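D-xylonate dehydratase (PDB 5OYN) catalyses the dehydration of D-xylonate to 2-dehydro-3-deoxy-D-arabinonate in D-xylose degradation, and also dehydrates D-gluconate, using a [2Fe-2S] cluster and magnesium. Local coordinates at residues Ser470-Asn475 / Arg497-Ala502. Sequence-based numbering, arbitrary orientation.
Sequences SAEVVN and RQSGTA. With MG (magnesium ion), chain E.
Two loops of the C-terminal IlvD/Edd region, 470-475 and 497-502, are joined where the backbone of Arg497 runs beside Ala471-Val474. Arg497 N donates to Ala471 O at 2.7 Å, from above the carbonyl plane, while Arg497 O takes Val474 N at 2.9 Å, in its own carbonyl plane, and a weaker bond from Val473 N. The first and last of these link Glu472 with Arg497 in a single beta bridge; Glu472 is also the centre of an inverse gamma turn, consistent with a fixed backbone from which its carboxylate reaches magnesium. The Glu472 chain, extended beyond CG (chi2 177°), passes alongside the backbone of Gln498 and Ser499 to bring OE2 within 2.1 Å of MG, whose shell also includes Glu101 and Asp138. Arg497 CD lies against Ser470 OG, and a bend at chi3 directs the guanidinium so that NH2 forms a salt bridge to the same OE2 through a weak, bent hydrogen bond at 3.1 Å, the two planes turned 59° apart; Asn288 holds NE. An alanine in place of Arg497 would probably cost OE2 its salt-bridge partner and loosen the packing against Ser470. Beside the metal, contact passes through water: Gly500 N donates to a magnesium-bound water at 3.0 Å. At the partly exposed Asn475, the contact is looser, thinning to CB against Gln498 OE1, itself bonded to Ser506, and Asn475 CB against Ala502 CB at 4.0 Å.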
ATOM      1  N   SER A 470      13.492  31.063  13.559  1.00 60.76           N
ATOM      2  CA  SER A 470      14.866  31.353  13.167  1.00 59.66           C
ATOM      3  C   SER A 470      15.185  30.683  11.833  1.00 64.05           C
ATOM      4  O   SER A 470      14.587  29.665  11.473  1.00 62.85           O
ATOM      5  CB  SER A 470      15.821  30.885  14.257  1.00 63.11           C
ATOM      6  OG  SER A 470      15.325  29.695  14.859  1.00 71.46           O
ATOM      7  N   ALA A 471      16.124  31.265  11.087  1.00 59.37           N
ATOM      8  CA  ALA A 471      16.422  30.825   9.733  1.00 55.19           C
ATOM      9  C   ALA A 471      17.888  30.437   9.572  1.00 66.23           C
ATOM     10  O   ALA A 471      18.782  31.013  10.205  1.00 69.24           O
ATOM     11  CB  ALA A 471      16.070  31.905   8.713  1.00 59.39           C
ATOM     12  N   GLU A 472      18.129  29.454   8.699  1.00 66.95           N
ATOM     13  CA  GLU A 472      19.472  28.948   8.415  1.00 63.06           C
ATOM     14  C   GLU A 472      20.109  29.842   7.360  1.00 61.27           C
ATOM     15  O   GLU A 472      20.189  29.491   6.183  1.00 70.19           O
ATOM     16  CB  GLU A 472      19.425  27.499   7.934  1.00 63.65           C
ATOM     17  CG  GLU A 472      18.966  26.475   8.979  1.00 64.94           C
ATOM     18  CD  GLU A 472      18.851  25.037   8.427  1.00 73.74           C
ATOM     19  OE1 GLU A 472      18.924  24.793   7.197  1.00 73.54           O
ATOM     20  OE2 GLU A 472      18.659  24.117   9.291  1.00 74.35           O
ATOM     21  N   VAL A 473      20.570  31.020   7.788  1.00 63.04           N
ATOM     22  CA  VAL A 473      21.138  31.995   6.848  1.00 67.12           C
ATOM     23  C   VAL A 473      22.486  32.573   7.289  1.00 65.34           C
ATOM     24  O   VAL A 473      22.984  33.528   6.677  1.00 62.99           O
ATOM     25  CB  VAL A 473      20.150  33.151   6.591  1.00 65.07           C
ATOM     26  CG1 VAL A 473      18.912  32.656   5.846  1.00 65.54           C
ATOM     27  CG2 VAL A 473      19.785  33.853   7.895  1.00 58.56           C
ATOM     28  N   VAL A 474      23.099  32.003   8.327  1.00 63.08           N
ATOM     29  CA  VAL A 474      24.317  32.601   8.863  1.00 62.67           C
ATOM     30  C   VAL A 474      25.561  32.155   8.092  1.00 68.29           C
ATOM     31  O   VAL A 474      26.559  32.888   8.049  1.00 70.39           O
ATOM     32  CB  VAL A 474      24.447  32.299  10.366  1.00 65.58           C
ATOM     33  CG1 VAL A 474      25.775  32.809  10.914  1.00 60.58           C
ATOM     34  CG2 VAL A 474      23.292  32.940  11.137  1.00 66.05           C
ATOM     35  N   ASN A 475      25.545  30.981   7.458  1.00 69.40           N
ATOM     36  CA  ASN A 475      26.743  30.541   6.742  1.00 67.50           C
ATOM     37  C   ASN A 475      26.974  31.381   5.481  1.00 69.36           C
ATOM     38  O   ASN A 475      27.012  30.847   4.365  1.00 69.11           O
ATOM     39  CB  ASN A 475      26.675  29.037   6.414  1.00 67.77           C
ATOM     40  CG  ASN A 475      25.389  28.623   5.691  1.00 67.48           C
ATOM     41  OD1 ASN A 475      24.283  29.015   6.070  1.00 74.28           O
ATOM     42  ND2 ASN A 475      25.536  27.801   4.657  1.00 61.12           N
ATOM     43  N   ARG A 497      20.308  30.974  12.378  1.00 69.04           N
ATOM     44  CA  ARG A 497      20.928  29.648  12.421  1.00 65.90           C
ATOM     45  C   ARG A 497      21.661  29.382  11.107  1.00 63.63           C
ATOM     46  O   ARG A 497      21.739  30.240  10.227  1.00 66.87           O
ATOM     47  CB  ARG A 497      19.875  28.567  12.707  1.00 62.75           C
ATOM     48  CG  ARG A 497      18.773  29.004  13.689  1.00 61.61           C
ATOM     49  CD  ARG A 497      17.879  27.867  14.157  1.00 60.15           C
ATOM     50  NE  ARG A 497      17.794  26.822  13.146  1.00 74.25           N
ATOM     51  CZ  ARG A 497      16.910  26.807  12.153  1.00 68.00           C
ATOM     52  NH1 ARG A 497      16.016  27.773  12.052  1.00 63.77           N
ATOM     53  NH2 ARG A 497      16.921  25.823  11.268  1.00 67.61           N
ATOM     54  N   GLN A 498      22.225  28.184  10.987  1.00 61.31           N
ATOM     55  CA  GLN A 498      22.764  27.707   9.723  1.00 60.45           C
ATOM     56  C   GLN A 498      22.488  26.219   9.639  1.00 63.91           C
ATOM     57  O   GLN A 498      22.258  25.565  10.660  1.00 61.17           O
ATOM     58  CB  GLN A 498      24.263  27.968   9.595  1.00 62.32           C
ATOM     59  CG  GLN A 498      25.105  26.996  10.388  1.00 60.24           C
ATOM     60  CD  GLN A 498      26.568  27.357  10.364  1.00 65.88           C
ATOM     61  OE1 GLN A 498      26.969  28.359   9.759  1.00 67.65           O
ATOM     62  NE2 GLN A 498      27.386  26.531  11.008  1.00 65.61           N
ATOM     63  N   SER A 499      22.508  25.682   8.418  1.00 66.87           N
ATOM     64  CA  SER A 499      22.231  24.260   8.249  1.00 58.50           C
ATOM     65  C   SER A 499      23.244  23.427   9.021  1.00 57.60           C
ATOM     66  O   SER A 499      24.441  23.732   9.043  1.00 54.96           O
ATOM     67  CB  SER A 499      22.258  23.875   6.771  1.00 61.10           C
ATOM     68  OG  SER A 499      21.934  22.503   6.587  1.00 60.33           O
ATOM     69  N   GLY A 500      22.763  22.360   9.654  1.00 52.30           N
ATOM     70  CA  GLY A 500      23.652  21.437  10.332  1.00 46.91           C
ATOM     71  C   GLY A 500      24.706  20.869   9.405  1.00 50.21           C
ATOM     72  O   GLY A 500      25.667  20.231   9.834  1.00 57.20           O
ATOM     73  N   THR A 501      24.516  21.094   8.120  1.00 54.08           N
ATOM     74  CA  THR A 501      25.433  20.667   7.084  1.00 56.25           C
ATOM     75  C   THR A 501      26.438  21.748   6.720  1.00 57.08           C
ATOM     76  O   THR A 501      27.234  21.551   5.792  1.00 54.93           O
ATOM     77  CB  THR A 501      24.628  20.250   5.846  1.00 52.77           C
ATOM     78  OG1 THR A 501      23.954  21.393   5.304  1.00 51.66           O
ATOM     79  CG2 THR A 501      23.581  19.237   6.245  1.00 51.56           C
ATOM     80  N   ALA A 502      26.414  22.888   7.406  1.00 52.80           N
ATOM     81  CA  ALA A 502      27.348  23.950   7.072  1.00 57.81           C
ATOM     82  C   ALA A 502      28.747  23.596   7.552  1.00 57.70           C
ATOM     83  O   ALA A 502      28.923  22.955   8.595  1.00 57.78           O
ATOM     84  CB  ALA A 502      26.906  25.281   7.677  1.00 63.39           C
TER
HETATM   85 MG    MG E 601      17.841  22.198   9.181  1.00 79.46          MG
HETATM   86  O   HOH W   1      19.890  21.499   9.153  1.00 56.29           O